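Local coordinates for envelope polyprotein (Puumala orthohantavirus, PDB 5FXU) that forms the ectodomain of the hantaviral surface glycoprotein Gn, an antigenic part of the viral envelope that probably works together with its partner glycoprotein Gc, at residues L208-S211 and F212-L215; Y249-A252 and E253-R257. All coordinates share one frame; numbering follows the deposited sequence.

Interactions 1 and 2 show how a protein built mostly of strands can pack two short helices against each other and against its strands. Each lies within a single helix, 208-216 or 249-260, and their centres are about 12 Å apart on the same side of the chain's centre. Phe212 CZ of interaction 1 and Leu255 CD2 of interaction 2 meet side chain to side chain at 3.5 Å, and Leu215 CD2 rests on the backbone of the second helix, 3.9 Å from Ser256 CA. Both helices also pack on strand 340-354. The side chain of Glu209 is about 10 Å from an N-acetylglucosamine of a glycan carried by the protein.

Interaction 1. Residues L208-S211 and F212-L215; sequences LEKS and FETL
From Leu208 to Leu215 the backbone is a continuous stretch of alpha helix about two turns long, in which Glu213 N bonds to Glu209 O (2.9 Å) and Thr214 N to Lys210 O (3.0 Å), while the bonds from Phe212 N to Leu208 O and from Leu215 N to Ser211 O are weak. Leu208 and Phe212, one turn apart, lie side by side and point the same way, with Leu208 CG 4.0 Å from Phe212 CE2. Glu209 crosses Phe212 at about a right angle, yet its carboxylate plane is only 15° from that of the ring, and Glu209 OE1 comes within 3.6 Å of Phe212 CD2. A bend at chi2 turns the Glu209 carboxylate toward Phe212. The ring also stacks with His333 and touches Leu341 and Met258.

Such a helix is amphipathic: the face bearing Leu208 and Phe212 packs against strand 340-354 and helix 249-260 of the Gn head, whereas Thr214 is exposed. Between these two sides, Glu209 and Glu213 bring their OE2 atoms to 4.1 Å, the carboxylates turned 78° against each other. The like charges are probably compensated by Lys339, whose NZ forms salt bridges with both OE2 atoms; Glu209 OE2 also bonds to His333. The other oxygen of Glu213, OE1, accepts a hydrogen bond from a water that in turn receives one from Lys210 NZ, so the lysine reaches the carboxylate through solvent. On the exposed side, Thr214 OG1 donates to Ser211 O at 2.8 Å, the hydroxyl being placed between its own backbone N and carbonyl carbon (chi1 65°), from where it can turn back to the preceding turn.

Interaction 2. Residues Y249-A252 and E253-R257; sequences YRSA and EVLSR
The backbone from Tyr249 to Arg257 runs as a regular alpha helix, the amides of Glu253 to Arg257 each bonding to the carbonyl four residues earlier; four backbone bonds join the two segments, among them Leu255 N to Ser251 O at 2.9 Å. The side chains of Tyr249 and Glu253 meet lightly one turn apart: Glu253 OE1 lies 4.2 Å from Tyr249 CD1, at the ring edge and near its plane, while the carboxylate stands almost perpendicular to the ring at 89°. Glu253 CG rests 3.3 Å from Tyr249 O. Over one face of the tyrosine ring lies Arg250 CG, and the guanidinium of Arg250 reaches back to a salt bridge with Asp248. Ser251 and Leu255, also one turn apart, touch, Ser251 OG being 4.0 Å from Leu255 CD1 and bonded to Thr245 N. A chi1 of 56° puts Ser256 OG near two carbonyls, Ala252 O at 3.1 Å and Glu253 O at 3.0 Å, and its one proton can serve either. Val254 and Leu255 both pack on Ile243 of strand 237-243, and Val254 also meets strand 185-197, an arrangement characteristic of an amphipathic helix laid against beta strands, here in the Gn head.

Interaction 1. Residues L208-S211 and F212-L215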
# COMPACT_ATOMS: atom_id res chain seq x y z
N LEU A 208 -10.50 11.24 -4.42
CA LEU A 208 -9.07 11.25 -4.10
C LEU A 208 -8.17 11.75 -5.24
O LEU A 208 -7.26 12.55 -4.99
CB LEU A 208 -8.64 9.86 -3.63
CG LEU A 208 -7.18 9.63 -3.25
CD1 LEU A 208 -6.78 10.58 -2.13
CD2 LEU A 208 -6.99 8.18 -2.85
N GLU A 209 -8.43 11.34 -6.48
CA GLU A 209 -7.58 11.74 -7.59
C GLU A 209 -7.70 13.24 -7.89
O GLU A 209 -6.73 13.85 -8.36
CB GLU A 209 -7.85 10.91 -8.84
CG GLU A 209 -6.87 11.13 -9.99
CD GLU A 209 -5.40 10.99 -9.62
OE1 GLU A 209 -5.04 10.13 -8.78
OE2 GLU A 209 -4.56 11.71 -10.20
N LYS A 210 -8.86 13.83 -7.59
CA LYS A 210 -9.01 15.30 -7.68
C LYS A 210 -8.05 16.02 -6.75
O LYS A 210 -7.50 17.07 -7.13
CB LYS A 210 -10.44 15.75 -7.43
CG LYS A 210 -11.43 15.34 -8.53
CD LYS A 210 -12.73 16.13 -8.44
CE LYS A 210 -13.71 15.87 -9.63
NZ LYS A 210 -13.19 15.68 -11.04
N SER A 211 -7.81 15.47 -5.56
CA SER A 211 -6.85 16.06 -4.64
C SER A 211 -5.47 16.06 -5.24
O SER A 211 -4.78 17.08 -5.20
CB SER A 211 -6.82 15.34 -3.29
OG SER A 211 -8.13 15.20 -2.75
N PHE A 212 -5.08 14.96 -5.89
CA PHE A 212 -3.77 14.91 -6.56
C PHE A 212 -3.70 15.93 -7.70
O PHE A 212 -2.68 16.58 -7.90
CB PHE A 212 -3.47 13.49 -7.10
CG PHE A 212 -3.05 12.52 -6.05
CD1 PHE A 212 -1.80 12.61 -5.48
CD2 PHE A 212 -3.92 11.54 -5.61
CE1 PHE A 212 -1.42 11.73 -4.49
CE2 PHE A 212 -3.54 10.65 -4.62
CZ PHE A 212 -2.29 10.75 -4.06
N GLU A 213 -4.77 16.02 -8.47
CA GLU A 213 -4.82 16.93 -9.63
C GLU A 213 -4.65 18.42 -9.22
O GLU A 213 -3.86 19.15 -9.83
CB GLU A 213 -6.09 16.65 -10.45
CG GLU A 213 -5.95 15.36 -11.29
CD GLU A 213 -7.27 14.80 -11.83
OE1 GLU A 213 -8.35 15.37 -11.58
OE2 GLU A 213 -7.20 13.78 -12.54
N THR A 214 -5.33 18.86 -8.16
CA THR A 214 -5.12 20.24 -7.63
C THR A 214 -3.66 20.50 -7.28
O THR A 214 -3.13 21.57 -7.53
CB THR A 214 -5.97 20.61 -6.40
OG1 THR A 214 -5.58 19.80 -5.27
CG2 THR A 214 -7.46 20.49 -6.69
N LEU A 215 -2.99 19.50 -6.72
CA LEU A 215 -1.60 19.66 -6.33
C LEU A 215 -0.62 19.74 -7.51
O LEU A 215 0.36 20.48 -7.45
CB LEU A 215 -1.23 18.52 -5.38
CG LEU A 215 0.13 18.52 -4.70
CD1 LEU A 215 0.36 19.77 -3.86
CD2 LEU A 215 0.24 17.27 -3.85
O HOH W 1 -11.07 14.67 -12.32

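Interaction 2. Residues Y249-A252 and E253-R257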
# COMPACT_ATOMS: atom_id res chain seq x y z
N TYR A 249 -0.19 18.67 8.45
CA TYR A 249 1.07 18.82 7.75
C TYR A 249 1.65 17.48 7.23
O TYR A 249 2.35 17.45 6.23
CB TYR A 249 2.11 19.58 8.61
CG TYR A 249 2.82 18.74 9.63
CD1 TYR A 249 3.90 17.95 9.25
CD2 TYR A 249 2.44 18.74 10.99
CE1 TYR A 249 4.56 17.16 10.15
CE2 TYR A 249 3.10 17.95 11.93
CZ TYR A 249 4.16 17.17 11.50
OH TYR A 249 4.83 16.37 12.38
N ARG A 250 1.33 16.40 7.89
CA ARG A 250 1.82 15.07 7.52
C ARG A 250 1.07 14.51 6.34
O ARG A 250 1.68 13.93 5.47
CB ARG A 250 1.67 14.10 8.68
CG ARG A 250 2.42 14.54 9.91
CD ARG A 250 2.08 13.64 11.05
NE ARG A 250 0.68 13.85 11.44
CZ ARG A 250 -0.05 13.02 12.17
NH1 ARG A 250 0.48 11.86 12.61
NH2 ARG A 250 -1.31 13.33 12.45
N SER A 251 -0.24 14.74 6.30
CA SER A 251 -1.04 14.42 5.14
C SER A 251 -0.51 15.15 3.93
O SER A 251 -0.34 14.53 2.87
CB SER A 251 -2.51 14.76 5.37
OG SER A 251 -3.25 14.71 4.17
N ALA A 252 -0.24 16.46 4.07
CA ALA A 252 0.29 17.26 2.98
C ALA A 252 1.62 16.70 2.49
O ALA A 252 1.87 16.65 1.31
CB ALA A 252 0.44 18.74 3.37
N GLU A 253 2.46 16.31 3.41
CA GLU A 253 3.73 15.72 3.06
C GLU A 253 3.63 14.40 2.35
O GLU A 253 4.39 14.15 1.40
CB GLU A 253 4.61 15.60 4.30
CG GLU A 253 5.22 16.93 4.66
CD GLU A 253 6.19 16.83 5.80
OE1 GLU A 253 6.22 15.80 6.53
OE2 GLU A 253 6.91 17.84 5.95
N VAL A 254 2.70 13.55 2.78
CA VAL A 254 2.53 12.25 2.16
C VAL A 254 1.99 12.43 0.75
O VAL A 254 2.45 11.77 -0.18
CB VAL A 254 1.61 11.34 2.97
CG1 VAL A 254 1.27 10.08 2.19
CG2 VAL A 254 2.27 10.95 4.30
N LEU A 255 1.01 13.31 0.59
CA LEU A 255 0.44 13.55 -0.71
C LEU A 255 1.46 14.08 -1.69
O LEU A 255 1.44 13.67 -2.84
CB LEU A 255 -0.74 14.51 -0.67
CG LEU A 255 -2.05 13.85 -0.28
CD1 LEU A 255 -2.99 14.94 0.20
CD2 LEU A 255 -2.68 13.09 -1.44
N SER A 256 2.31 15.02 -1.25
CA SER A 256 3.33 15.56 -2.14
C SER A 256 4.34 14.48 -2.56
O SER A 256 4.60 14.33 -3.75
CB SER A 256 3.95 16.84 -1.60
OG SER A 256 4.47 16.61 -0.34
N ARG A 257 4.82 13.67 -1.61
CA ARG A 257 5.72 12.56 -1.96
C ARG A 257 5.02 11.54 -2.87
O ARG A 257 5.65 11.01 -3.78
CB ARG A 257 6.31 11.90 -0.73
CG ARG A 257 7.08 12.83 0.19
CD ARG A 257 8.60 12.77 0.09
NE ARG A 257 9.42 13.82 0.77
CZ ARG A 257 9.04 14.98 1.36
NH1 ARG A 257 7.75 15.38 1.54
NH2 ARG A 257 10.00 15.79 1.83